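Local structure of endoglucanase (Thermotoga maritima, 1VHO) at residues S33-F38 / V179-L184; K57-L62 / H192-Y197; I103-G108 / V149-V154; G112-L117 / D134-D139; N163-G168 / D316-E321. The protein probably works as an aminopeptidase of the M42 family, binding two divalent metal cations per subunit. All coordinates share one frame; numbering follows the deposited sequence.

Contact 1 of 5, residues S33-F38 / V179-L184; sequences SVIEPF and VLVKVL
L184 lays its CD1 methyl against the flank of I35, 3.8 Å from I35 CB, and the two side chains cross obliquely. I35 meets V181 differently: its CG2 comes within 3.8 Å of V181 CG2, with the side chains at about a right angle. The same CG2 methyl also touches L184 CD1, so it meets both residues. With CG1 placed between the backbone N and the carbonyl carbon (chi1 71°), CG2 lies beside the backbone N, where it makes this double contact. V34 was modelled in two conformers; in the one given, CG1 approaches V181 CG1. At the other end F38 touches through its base, CB to L184 CB at 3.9 Å, while the ring runs away from the helix and has P37 CB over the centre of one face. No direct hydrogen bond joins the segments, but a water donates to both F38 O (2.7 Å) and L184 O (2.8 Å), bridging the two carbonyls. Elsewhere on helix 171-187, L180 and V183 touch F64 of strand 61-67, and L180 and L184 touch V198 of strand 195-201. Helix against helix, with one of them seated on a central sheet, is the layered build of an alpha/beta domain.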
# COMPACT_ATOMS: atom_id res chain seq x y z
N SER A 33 -15.75 -4.57 -1.29
CA SER A 33 -16.61 -5.03 -2.37
C SER A 33 -15.96 -6.00 -3.33
O SER A 33 -16.68 -6.91 -3.86
CB SER A 33 -17.15 -3.78 -3.09
OG SER A 33 -18.13 -4.09 -4.02
N VAL A 34 -14.65 -5.85 -3.63
CA VAL A 34 -14.08 -6.79 -4.58
C VAL A 34 -13.77 -8.12 -3.87
O VAL A 34 -13.72 -9.14 -4.60
CB VAL A 34 -12.78 -6.21 -5.18
CG1 VAL A 34 -12.09 -7.18 -6.12
CG2 VAL A 34 -13.09 -4.91 -5.93
N ILE A 35 -13.52 -8.14 -2.58
CA ILE A 35 -13.21 -9.42 -1.93
C ILE A 35 -14.42 -10.18 -1.46
O ILE A 35 -14.35 -11.39 -1.14
CB ILE A 35 -12.21 -9.30 -0.76
CG1 ILE A 35 -12.84 -8.60 0.45
CG2 ILE A 35 -10.96 -8.62 -1.29
CD1 ILE A 35 -11.98 -8.68 1.71
N GLU A 36 -15.57 -9.53 -1.38
CA GLU A 36 -16.81 -10.16 -0.94
C GLU A 36 -17.14 -11.52 -1.51
O GLU A 36 -17.54 -12.44 -0.80
CB GLU A 36 -18.02 -9.23 -1.34
CG GLU A 36 -18.39 -8.34 -0.23
CD GLU A 36 -19.79 -7.72 -0.36
OE1 GLU A 36 -20.31 -7.60 -1.49
OE2 GLU A 36 -20.25 -7.37 0.75
N PRO A 37 -17.04 -11.73 -2.81
CA PRO A 37 -17.35 -13.02 -3.41
C PRO A 37 -16.35 -14.12 -3.05
O PRO A 37 -16.56 -15.29 -3.41
CB PRO A 37 -17.25 -12.76 -4.89
CG PRO A 37 -17.36 -11.26 -5.05
CD PRO A 37 -16.70 -10.72 -3.84
N PHE A 38 -15.26 -13.78 -2.39
CA PHE A 38 -14.18 -14.73 -2.10
C PHE A 38 -13.90 -14.97 -0.65
O PHE A 38 -12.88 -15.62 -0.28
CB PHE A 38 -12.92 -14.17 -2.82
CG PHE A 38 -13.16 -13.89 -4.29
CD1 PHE A 38 -13.51 -14.89 -5.16
CD2 PHE A 38 -13.00 -12.60 -4.79
CE1 PHE A 38 -13.70 -14.66 -6.51
CE2 PHE A 38 -13.20 -12.34 -6.13
CZ PHE A 38 -13.58 -13.36 -7.00
N VAL A 179 -2.21 -7.68 -4.39
CA VAL A 179 -1.76 -9.08 -4.18
C VAL A 179 -2.76 -9.82 -3.29
O VAL A 179 -3.24 -10.92 -3.58
CB VAL A 179 -0.41 -9.12 -3.42
CG1 VAL A 179 -0.10 -10.60 -3.00
CG2 VAL A 179 0.73 -8.56 -4.23
N LEU A 180 -3.16 -9.16 -2.18
CA LEU A 180 -4.07 -9.85 -1.24
C LEU A 180 -5.45 -10.08 -1.82
O LEU A 180 -6.09 -11.11 -1.51
CB LEU A 180 -4.06 -9.14 0.11
CG LEU A 180 -2.65 -9.08 0.78
CD1 LEU A 180 -2.81 -8.60 2.22
CD2 LEU A 180 -2.02 -10.49 0.77
N VAL A 181 -5.91 -9.13 -2.66
CA VAL A 181 -7.23 -9.36 -3.31
C VAL A 181 -7.12 -10.57 -4.23
O VAL A 181 -8.02 -11.46 -4.21
CB VAL A 181 -7.63 -8.11 -4.12
CG1 VAL A 181 -8.82 -8.43 -5.05
CG2 VAL A 181 -8.04 -6.99 -3.15
N LYS A 182 -6.03 -10.65 -4.99
CA LYS A 182 -5.82 -11.78 -5.92
C LYS A 182 -5.65 -13.09 -5.16
O LYS A 182 -6.09 -14.16 -5.63
CB LYS A 182 -4.66 -11.52 -6.87
CG LYS A 182 -4.90 -10.38 -7.88
CD LYS A 182 -6.05 -10.67 -8.85
CE LYS A 182 -5.67 -11.68 -9.91
NZ LYS A 182 -6.76 -11.88 -10.90
N VAL A 183 -4.99 -13.08 -4.00
CA VAL A 183 -4.87 -14.34 -3.23
C VAL A 183 -6.28 -14.91 -2.94
O VAL A 183 -6.53 -16.11 -3.07
CB VAL A 183 -4.20 -14.09 -1.87
CG1 VAL A 183 -4.26 -15.32 -0.95
CG2 VAL A 183 -2.74 -13.70 -2.07
N LEU A 184 -7.19 -14.05 -2.47
CA LEU A 184 -8.56 -14.52 -2.16
C LEU A 184 -9.23 -15.07 -3.40
O LEU A 184 -9.86 -16.14 -3.36
CB LEU A 184 -9.36 -13.40 -1.50
CG LEU A 184 -8.89 -13.03 -0.08
CD1 LEU A 184 -9.55 -11.74 0.38
CD2 LEU A 184 -9.23 -14.13 0.92
O HOH W 1 -11.39 -17.48 -1.50

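Contact 2 of 5, residues K57-L62 / H192-Y197; sequences KGIGKL and HPWDVY
K61 pairs with D195 and L62 with V196 where strands 61-67 and 195-201 begin to run side by side as parallel neighbours in the eight-stranded mixed sheet. Three backbone bonds hold the register: D195 N to G60 O, L62 N to D195 O at 3.0 Å (173°), and Y197 N to L62 O at 2.9 Å. Before the strands start, P193 O is gripped from opposite faces of its plane, by K57 N at 2.9 Å and by I59 N at 3.3 Å. I59 then sets CD1 over the five-membered ring of W194, 3.7 Å from its centroid and 18° off the normal, a CH-pi contact; the same methyl reaches P193 CB. W194 NE1 is bonded to L334 O. On the K61 face, the lysine chain passes beside the Y197 ring and bends at its last torsion (chi4 -45°), bringing NZ to Y197 OH at 2.8 Å. D195 OD1 is bonded by G56 N, with only a weak bond from G58 N, and a water links D195 OD2 to G58 O. Y197 stacks on Y53 and meets Y216 edge-to-face. On the other face, L62 and V196 lie against A331 of helix 317-333, and V196 also touches L187 of helix 171-187. Strands 50-54 and 222-229 flank the pair.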
# COMPACT_ATOMS: atom_id res chain seq x y z
N LYS A 57 -9.66 -25.90 6.33
CA LYS A 57 -10.08 -27.13 7.05
C LYS A 57 -9.77 -27.04 8.53
O LYS A 57 -9.92 -28.02 9.27
CB LYS A 57 -9.41 -28.35 6.44
CG LYS A 57 -9.80 -28.67 4.99
CD LYS A 57 -8.99 -29.90 4.59
CE LYS A 57 -9.71 -30.76 3.58
NZ LYS A 57 -8.97 -30.80 2.28
N GLY A 58 -9.25 -25.90 8.99
CA GLY A 58 -8.95 -25.68 10.37
C GLY A 58 -7.62 -26.19 10.89
O GLY A 58 -7.44 -26.15 12.13
N ILE A 59 -6.62 -26.47 10.04
CA ILE A 59 -5.35 -26.96 10.57
C ILE A 59 -4.55 -25.87 11.27
O ILE A 59 -3.56 -26.18 11.93
CB ILE A 59 -4.43 -27.66 9.57
CG1 ILE A 59 -3.89 -26.70 8.50
CG2 ILE A 59 -5.12 -28.84 8.92
CD1 ILE A 59 -2.66 -27.23 7.78
N GLY A 60 -4.94 -24.62 11.12
CA GLY A 60 -4.17 -23.53 11.76
C GLY A 60 -4.66 -22.23 11.09
O GLY A 60 -5.48 -22.30 10.17
N LYS A 61 -4.06 -21.14 11.51
CA LYS A 61 -4.42 -19.82 11.02
C LYS A 61 -3.19 -19.10 10.43
O LYS A 61 -2.16 -18.96 11.07
CB LYS A 61 -4.98 -18.97 12.18
CG LYS A 61 -6.14 -19.61 12.93
CD LYS A 61 -6.47 -18.79 14.17
CE LYS A 61 -7.77 -19.26 14.81
NZ LYS A 61 -8.83 -19.48 13.77
N LEU A 62 -3.37 -18.68 9.19
CA LEU A 62 -2.32 -17.97 8.43
C LEU A 62 -2.86 -16.55 8.23
O LEU A 62 -4.02 -16.42 7.79
CB LEU A 62 -2.25 -18.69 7.10
CG LEU A 62 -1.29 -18.30 6.00
CD1 LEU A 62 0.14 -18.10 6.51
CD2 LEU A 62 -1.32 -19.38 4.90
N HIS A 192 -8.17 -25.67 0.51
CA HIS A 192 -7.02 -25.37 1.35
C HIS A 192 -7.22 -25.66 2.81
O HIS A 192 -8.22 -25.27 3.43
CB HIS A 192 -6.65 -23.90 1.13
CG HIS A 192 -7.72 -22.89 1.44
ND1 HIS A 192 -7.88 -22.30 2.65
CD2 HIS A 192 -8.61 -22.28 0.61
CE1 HIS A 192 -8.86 -21.40 2.61
NE2 HIS A 192 -9.30 -21.38 1.36
N PRO A 193 -6.24 -26.32 3.44
CA PRO A 193 -6.29 -26.70 4.83
C PRO A 193 -6.21 -25.56 5.82
O PRO A 193 -6.80 -25.59 6.90
CB PRO A 193 -5.07 -27.62 5.02
CG PRO A 193 -4.66 -28.02 3.64
CD PRO A 193 -5.01 -26.83 2.77
N TRP A 194 -5.45 -24.50 5.49
CA TRP A 194 -5.31 -23.40 6.44
C TRP A 194 -6.50 -22.43 6.42
O TRP A 194 -7.11 -22.22 5.37
CB TRP A 194 -4.05 -22.60 6.03
CG TRP A 194 -2.77 -23.30 6.34
CD1 TRP A 194 -2.08 -24.19 5.54
CD2 TRP A 194 -2.01 -23.18 7.54
NE1 TRP A 194 -0.95 -24.61 6.18
CE2 TRP A 194 -0.89 -24.03 7.42
CE3 TRP A 194 -2.18 -22.45 8.71
CZ2 TRP A 194 0.05 -24.14 8.43
CZ3 TRP A 194 -1.24 -22.57 9.72
CH2 TRP A 194 -0.13 -23.42 9.57
N ASP A 195 -6.81 -21.87 7.57
CA ASP A 195 -7.83 -20.82 7.66
C ASP A 195 -7.03 -19.55 7.30
O ASP A 195 -5.91 -19.40 7.82
CB ASP A 195 -8.42 -20.72 9.05
CG ASP A 195 -9.35 -21.92 9.34
OD1 ASP A 195 -9.77 -22.63 8.41
OD2 ASP A 195 -9.62 -22.12 10.53
N VAL A 196 -7.55 -18.70 6.44
CA VAL A 196 -6.77 -17.53 6.02
C VAL A 196 -7.38 -16.22 6.45
O VAL A 196 -8.59 -16.02 6.26
CB VAL A 196 -6.63 -17.56 4.48
CG1 VAL A 196 -5.96 -16.29 3.94
CG2 VAL A 196 -5.81 -18.79 4.05
N TYR A 197 -6.55 -15.33 6.99
CA TYR A 197 -7.00 -14.03 7.42
C TYR A 197 -6.19 -12.99 6.61
O TYR A 197 -4.97 -13.04 6.66
CB TYR A 197 -6.79 -13.77 8.89
CG TYR A 197 -7.61 -14.70 9.78
CD1 TYR A 197 -7.17 -16.02 9.97
CD2 TYR A 197 -8.81 -14.29 10.34
CE1 TYR A 197 -7.90 -16.89 10.74
CE2 TYR A 197 -9.55 -15.18 11.12
CZ TYR A 197 -9.08 -16.45 11.34
OH TYR A 197 -9.77 -17.35 12.13
O HOH W 2 -7.65 -23.02 12.67

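Contact 3 of 5, residues I103-G108 / V149-V154. With SO4 (sulfate ion), chain E.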
# COMPACT_ATOMS: atom_id res chain seq x y z
N ILE A 103 -7.45 18.65 -4.09
CA ILE A 103 -7.83 18.95 -2.71
C ILE A 103 -9.33 18.84 -2.48
O ILE A 103 -10.12 19.40 -3.26
CB ILE A 103 -7.39 20.42 -2.40
CG1 ILE A 103 -5.94 20.66 -2.80
CG2 ILE A 103 -7.59 20.66 -0.88
CD1 ILE A 103 -5.38 22.05 -2.47
N TYR A 104 -9.70 18.09 -1.44
CA TYR A 104 -11.10 17.94 -1.12
C TYR A 104 -11.60 19.17 -0.39
O TYR A 104 -11.07 19.51 0.67
CB TYR A 104 -11.33 16.70 -0.21
CG TYR A 104 -11.15 15.44 -1.07
CD1 TYR A 104 -9.92 14.81 -1.20
CD2 TYR A 104 -12.26 14.93 -1.74
CE1 TYR A 104 -9.77 13.69 -2.01
CE2 TYR A 104 -12.14 13.78 -2.51
CZ TYR A 104 -10.88 13.20 -2.65
OH TYR A 104 -10.78 12.10 -3.48
N THR A 105 -12.59 19.84 -0.95
CA THR A 105 -13.17 21.03 -0.30
C THR A 105 -14.67 20.80 -0.12
O THR A 105 -15.30 19.86 -0.63
CB THR A 105 -12.96 22.30 -1.14
OG1 THR A 105 -13.86 22.31 -2.29
CG2 THR A 105 -11.52 22.38 -1.64
N LYS A 106 -15.30 21.78 0.56
CA LYS A 106 -16.75 21.71 0.73
C LYS A 106 -17.47 21.77 -0.60
O LYS A 106 -18.64 21.36 -0.66
CB LYS A 106 -17.22 22.86 1.64
CG LYS A 106 -17.17 24.23 0.99
CD LYS A 106 -17.11 25.33 2.04
CE LYS A 106 -17.88 26.58 1.73
NZ LYS A 106 -17.97 26.91 0.27
N ASN A 107 -16.87 22.31 -1.67
CA ASN A 107 -17.49 22.44 -2.95
C ASN A 107 -17.15 21.34 -3.94
O ASN A 107 -17.69 21.35 -5.06
CB ASN A 107 -17.06 23.78 -3.62
CG ASN A 107 -17.42 24.96 -2.73
OD1 ASN A 107 -18.59 25.14 -2.40
ND2 ASN A 107 -16.42 25.72 -2.31
N GLY A 108 -16.26 20.42 -3.58
CA GLY A 108 -15.91 19.35 -4.55
C GLY A 108 -14.37 19.24 -4.49
O GLY A 108 -13.74 19.64 -3.52
N VAL A 149 -8.78 25.89 5.86
CA VAL A 149 -7.90 25.21 6.79
C VAL A 149 -8.58 23.88 7.09
O VAL A 149 -9.79 23.89 7.28
CB VAL A 149 -7.69 26.06 8.06
CG1 VAL A 149 -7.13 25.23 9.20
CG2 VAL A 149 -6.68 27.19 7.73
N GLY A 150 -7.84 22.76 7.07
CA GLY A 150 -8.51 21.48 7.34
C GLY A 150 -8.81 20.68 6.07
O GLY A 150 -9.05 19.46 6.18
N ASP A 151 -8.73 21.31 4.90
CA ASP A 151 -9.01 20.57 3.65
C ASP A 151 -7.84 19.61 3.41
O ASP A 151 -6.70 19.96 3.71
CB ASP A 151 -9.23 21.53 2.48
CG ASP A 151 -10.65 22.15 2.54
OD1 ASP A 151 -11.54 21.63 3.23
OD2 ASP A 151 -10.85 23.17 1.90
N ILE A 152 -8.14 18.45 2.83
CA ILE A 152 -7.09 17.43 2.63
C ILE A 152 -6.75 17.30 1.14
O ILE A 152 -7.63 17.24 0.32
CB ILE A 152 -7.60 16.09 3.15
CG1 ILE A 152 -7.83 16.12 4.70
CG2 ILE A 152 -6.66 14.93 2.79
CD1 ILE A 152 -6.55 16.37 5.47
N ALA A 153 -5.46 17.19 0.85
CA ALA A 153 -5.01 17.04 -0.53
C ALA A 153 -4.26 15.72 -0.70
O ALA A 153 -3.70 15.22 0.26
CB ALA A 153 -3.98 18.17 -0.83
N VAL A 154 -4.35 15.13 -1.90
CA VAL A 154 -3.57 13.94 -2.18
C VAL A 154 -2.90 14.22 -3.54
O VAL A 154 -3.25 15.20 -4.21
CB VAL A 154 -4.42 12.66 -2.28
CG1 VAL A 154 -5.04 12.33 -0.89
CG2 VAL A 154 -5.54 12.88 -3.30
S SO4 E . -16.69 29.18 -1.37
O1 SO4 E . -16.43 28.20 -2.46
O2 SO4 E . -16.01 28.71 -0.11
O3 SO4 E . -16.14 30.51 -1.78
O4 SO4 E . -18.17 29.28 -1.14
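I103 and A153 form the close end of this contact, an antiparallel non-hydrogen-bonded pair whose CA atoms are 4.0 Å apart. I103 CG1 rests 3.7 Å from A153 CB, while its CG2, anti to the backbone N, turns toward D151 and comes 3.8 Å from D151 CB, the two side chains crossing at about a right angle. Next along, Y104 N donates to I152 O at 2.8 Å (165°), and that same oxygen lies at the edge of the Y104 ring, in its plane. The ring's hydroxyl is bonded to D18. Further on the strands part. D151 OD1 lies 3.4 Å from Y104 O without a hydrogen bond, both being acceptors, and D151 OD2 takes R148 N instead. Past T105 the chain leaves its partner in a type I turn to G108. T105 OG1 accepts from N107 N, an ST turn, and donates to G108 O at 2.9 Å. The tip carries K106 and N107 beside a sulfate, probably from the crystallisation liquor, that R145 and G146 also bind; its very short distances to K106 and N107 are doubtful. The turn leads into strand 108-113, which borders strand 100-105 on one side as strand 152-155 does on the other, with strand 73-79 beyond.

Contact 4 of 5, residues G112-L117 / D134-D139; sequences GVIGML and DEIFVD
V113 O, M116 O and D139 N all grip one water: it donates to V113 O and to M116 O, 2.7 Å each, and accepts from D139 N at 2.9 Å. It thus ties a type II turn, V113 to M116, to the strand opposite. The direct link is G115 N to F137 O, 2.8 Å and nearly straight at 172°. F137 CG sits between the backbone N and the carbonyl carbon (chi1 70°), and the ring beyond it comes back toward the turn. G115 CA lies over one face of that ring, 3.8 Å from the centroid and displaced toward the rim, a CH-pi contact, while L117 CD2 approaches at the edge, 3.8 Å from F137 CE1. The planes of F137 and F82 meet at about 85°. On the far side of the bonded pair, I114 CG2 and I136 CG2 touch at 3.8 Å. D139 takes A118 N on OD2 and S141 OG and Q81 NE2 on OD1, which fixes its carboxylate beside L117. Strands 108-113 and 137-139 are the outermost strands of the six-stranded antiparallel sheet, so one backbone bond and a bridging water bring its two edges together, consistent with a sheet curled into a barrel-like domain.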
# COMPACT_ATOMS: atom_id res chain seq x y z
N GLY A 112 -4.55 21.60 -8.27
CA GLY A 112 -3.54 22.66 -8.39
C GLY A 112 -2.18 22.03 -8.41
O GLY A 112 -2.05 20.80 -8.41
N VAL A 113 -1.17 22.89 -8.47
CA VAL A 113 0.21 22.45 -8.53
C VAL A 113 1.01 23.08 -7.40
O VAL A 113 0.96 24.31 -7.23
CB VAL A 113 0.83 22.93 -9.87
CG1 VAL A 113 2.30 22.55 -9.97
CG2 VAL A 113 0.04 22.36 -11.06
N ILE A 114 1.64 22.22 -6.60
CA ILE A 114 2.44 22.69 -5.47
C ILE A 114 3.55 23.63 -5.93
O ILE A 114 4.25 23.41 -6.94
CB ILE A 114 3.06 21.50 -4.71
CG1 ILE A 114 1.96 20.72 -3.96
CG2 ILE A 114 4.13 21.99 -3.73
CD1 ILE A 114 2.48 19.43 -3.39
N GLY A 115 3.61 24.81 -5.30
CA GLY A 115 4.60 25.80 -5.56
C GLY A 115 4.43 26.64 -6.81
O GLY A 115 5.25 27.53 -7.06
N MSE A 116 3.36 26.44 -7.59
CA MSE A 116 3.16 27.19 -8.78
C MSE A 116 2.51 28.55 -8.48
O MSE A 116 1.45 28.58 -7.89
CB MSE A 116 2.23 26.45 -9.79
CG MSE A 116 2.17 27.25 -11.13
SE MSE A 116 1.10 26.12 -12.35
CE MSE A 116 -0.60 26.58 -11.82
N LEU A 117 3.07 29.63 -9.00
CA LEU A 117 2.45 30.94 -8.80
C LEU A 117 1.59 31.28 -10.03
O LEU A 117 1.97 30.94 -11.15
CB LEU A 117 3.55 32.06 -8.77
CG LEU A 117 4.53 31.93 -7.58
CD1 LEU A 117 5.68 32.93 -7.69
CD2 LEU A 117 3.76 32.08 -6.29
N ASP A 134 11.24 26.50 1.46
CA ASP A 134 10.86 25.22 2.05
C ASP A 134 9.38 24.94 2.17
O ASP A 134 9.00 23.77 2.17
CB ASP A 134 11.49 25.13 3.46
CG ASP A 134 11.11 26.33 4.30
OD1 ASP A 134 11.74 27.40 4.17
OD2 ASP A 134 10.17 26.20 5.10
N GLU A 135 8.52 25.95 2.30
CA GLU A 135 7.10 25.73 2.44
C GLU A 135 6.43 25.09 1.22
O GLU A 135 6.74 25.33 0.07
CB GLU A 135 6.34 27.01 2.74
CG GLU A 135 6.86 27.85 3.88
CD GLU A 135 6.10 29.16 3.98
OE1 GLU A 135 6.68 30.20 3.62
OE2 GLU A 135 4.93 29.13 4.42
N ILE A 136 5.43 24.28 1.56
CA ILE A 136 4.61 23.60 0.54
C ILE A 136 3.36 24.47 0.40
O ILE A 136 2.67 24.63 1.38
CB ILE A 136 4.12 22.23 1.06
CG1 ILE A 136 5.33 21.41 1.54
CG2 ILE A 136 3.34 21.47 -0.01
CD1 ILE A 136 6.41 21.33 0.51
N PHE A 137 3.11 25.03 -0.78
CA PHE A 137 1.94 25.89 -0.88
C PHE A 137 1.25 25.77 -2.24
O PHE A 137 1.81 25.24 -3.18
CB PHE A 137 2.36 27.38 -0.71
CG PHE A 137 3.15 27.96 -1.83
CD1 PHE A 137 2.53 28.66 -2.86
CD2 PHE A 137 4.53 27.78 -1.91
CE1 PHE A 137 3.27 29.17 -3.91
CE2 PHE A 137 5.28 28.29 -2.95
CZ PHE A 137 4.64 28.99 -3.97
N VAL A 138 0.04 26.32 -2.30
CA VAL A 138 -0.69 26.42 -3.56
C VAL A 138 -1.18 27.87 -3.63
O VAL A 138 -1.36 28.47 -2.54
CB VAL A 138 -1.82 25.44 -3.77
CG1 VAL A 138 -1.20 24.02 -3.93
CG2 VAL A 138 -2.89 25.46 -2.70
N ASP A 139 -1.22 28.43 -4.82
CA ASP A 139 -1.67 29.81 -5.05
C ASP A 139 -3.19 29.78 -5.22
O ASP A 139 -3.70 29.28 -6.23
CB ASP A 139 -0.95 30.37 -6.29
CG ASP A 139 -1.20 31.85 -6.55
OD1 ASP A 139 -2.29 32.35 -6.21
OD2 ASP A 139 -0.30 32.46 -7.15
O HOH W 3 -0.32 26.71 -6.98

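Contact 5 of 5, residues N163-G168 / D316-E321; sequences NGKVVG and DPRDVE
K165 reaches D316 with its amino group, NZ to D316 OD2 at 3.4 Å, a salt bridge whose hydrogen bond is weak. Its chain is bent at chi2 (-62°), and CD also rests against D316. Next to this, V166 CG2 touches P317 CG at 3.8 Å, and G164 O closes in on P317 CD at 3.1 Å. A water donates to both G164 O (2.6 Å) and D316 OD1 (2.8 Å), bridging the segments a second time. Behind this shell R318 fixes the carboxylate. It grips side-on with two nitrogens on the syn sides, NE to D316 OD1 and NH2 to D316 OD2 at 2.7 Å, both oxygens near the guanidinium plane. R318 N adds a bond to D316 OD1 at 2.8 Å, on the anti side. Two charged groups thus share D316 OD2, their nitrogens K165 NZ and R318 NH2 lying 4.2 Å apart; the carboxylate between them probably eases that repulsion. Further out, P317 touches T7 and L11 of helix 7-16, and V166 touches M12 there. Strand 165-168 also pairs with strand 313-315, just ahead of D316. With its side chain capping R318 N, D316 is a classic aspartate N-cap, here starting helix 317-333.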
# COMPACT_ATOMS: atom_id res chain seq x y z
N ASN A 163 4.00 -0.74 -21.63
CA ASN A 163 4.85 -1.91 -21.80
C ASN A 163 4.70 -3.02 -20.76
O ASN A 163 5.70 -3.55 -20.26
CB ASN A 163 6.31 -1.43 -21.75
CG ASN A 163 6.72 -0.68 -22.99
OD1 ASN A 163 7.67 0.11 -22.94
ND2 ASN A 163 6.06 -0.92 -24.12
N GLY A 164 3.50 -3.41 -20.43
CA GLY A 164 3.21 -4.43 -19.45
C GLY A 164 3.34 -3.94 -17.99
O GLY A 164 3.36 -4.81 -17.11
N LYS A 165 3.68 -2.69 -17.74
CA LYS A 165 3.82 -2.20 -16.36
C LYS A 165 2.63 -1.30 -16.01
O LYS A 165 1.93 -0.86 -16.93
CB LYS A 165 5.08 -1.35 -16.22
CG LYS A 165 6.38 -2.00 -16.69
CD LYS A 165 6.67 -3.25 -15.85
CE LYS A 165 8.11 -3.72 -16.12
NZ LYS A 165 8.11 -4.66 -17.30
N VAL A 166 2.41 -1.07 -14.74
CA VAL A 166 1.36 -0.18 -14.25
C VAL A 166 2.12 0.98 -13.55
O VAL A 166 3.04 0.67 -12.82
CB VAL A 166 0.38 -0.82 -13.26
CG1 VAL A 166 -0.53 0.24 -12.60
CG2 VAL A 166 -0.54 -1.75 -14.09
N VAL A 167 1.75 2.21 -13.85
CA VAL A 167 2.41 3.38 -13.25
C VAL A 167 1.31 4.22 -12.58
O VAL A 167 0.25 4.45 -13.16
CB VAL A 167 3.08 4.23 -14.34
CG1 VAL A 167 3.69 5.50 -13.74
CG2 VAL A 167 4.22 3.45 -15.04
N GLY A 168 1.55 4.62 -11.32
CA GLY A 168 0.51 5.41 -10.65
C GLY A 168 0.93 5.68 -9.20
O GLY A 168 2.00 5.27 -8.75
N ASP A 316 5.24 -4.28 -11.89
CA ASP A 316 4.90 -5.23 -12.94
C ASP A 316 3.76 -6.08 -12.45
O ASP A 316 3.90 -6.84 -11.47
CB ASP A 316 6.16 -6.14 -13.16
CG ASP A 316 6.00 -6.99 -14.42
OD1 ASP A 316 4.88 -7.53 -14.61
OD2 ASP A 316 6.94 -7.05 -15.24
N PRO A 317 2.57 -6.08 -13.06
CA PRO A 317 1.44 -6.87 -12.64
C PRO A 317 1.73 -8.35 -12.56
O PRO A 317 1.07 -9.04 -11.77
CB PRO A 317 0.31 -6.53 -13.61
CG PRO A 317 0.77 -5.34 -14.36
CD PRO A 317 2.28 -5.24 -14.27
N ARG A 318 2.72 -8.85 -13.33
CA ARG A 318 3.03 -10.28 -13.21
C ARG A 318 3.66 -10.60 -11.87
O ARG A 318 3.47 -11.74 -11.37
CB ARG A 318 3.97 -10.75 -14.33
CG ARG A 318 3.43 -10.57 -15.74
CD ARG A 318 4.56 -10.86 -16.73
NE ARG A 318 5.58 -9.80 -16.60
CZ ARG A 318 6.74 -9.81 -17.22
NH1 ARG A 318 7.05 -10.85 -18.03
NH2 ARG A 318 7.61 -8.85 -17.07
N ASP A 319 4.47 -9.71 -11.27
CA ASP A 319 5.04 -9.98 -9.97
C ASP A 319 3.91 -10.06 -8.93
O ASP A 319 3.94 -10.82 -7.94
CB ASP A 319 6.01 -8.85 -9.51
CG ASP A 319 7.30 -8.86 -10.32
OD1 ASP A 319 7.73 -9.94 -10.84
OD2 ASP A 319 7.89 -7.77 -10.44
N VAL A 320 2.92 -9.15 -9.12
CA VAL A 320 1.76 -9.14 -8.23
C VAL A 320 1.00 -10.44 -8.29
O VAL A 320 0.60 -11.03 -7.27
CB VAL A 320 0.87 -7.90 -8.55
CG1 VAL A 320 -0.49 -8.00 -7.85
CG2 VAL A 320 1.61 -6.65 -8.04
N GLU A 321 0.68 -10.89 -9.52
CA GLU A 321 -0.06 -12.15 -9.65
C GLU A 321 0.73 -13.35 -9.17
O GLU A 321 0.15 -14.24 -8.56
CB GLU A 321 -0.38 -12.42 -11.14
CG GLU A 321 -1.01 -11.27 -11.85
CD GLU A 321 -1.51 -11.67 -13.25
OE1 GLU A 321 -0.67 -12.06 -14.08
OE2 GLU A 321 -2.73 -11.55 -13.41
O HOH W 4 4.07 -7.29 -17.26

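In the fold
Contacts 3 and 4 belong to one six-stranded antiparallel sheet and touch, I103 CD1 to V138 CG2 at 4.2 Å; bound cacodylate, probably from the crystallisation liquor, lies about 3 Å from the side chain of I103 and about 4 Å from that of V138. Contacts 1 and 2 lie elsewhere, on the mixed sheet and its helices, their centres about 16 Å apart; contacts 2 and 4 are about 50 Å apart between centres. Contact 5 meets contact 1 through V179 CG2 and V320 CG1, 3.9 Å apart. Beyond contact 2, strand 61-67 ends at H67, a predicted zinc ligand, and strand 195-201 leads toward E204, the predicted proton acceptor, about 10 Å from I152 of contact 3 between side chains.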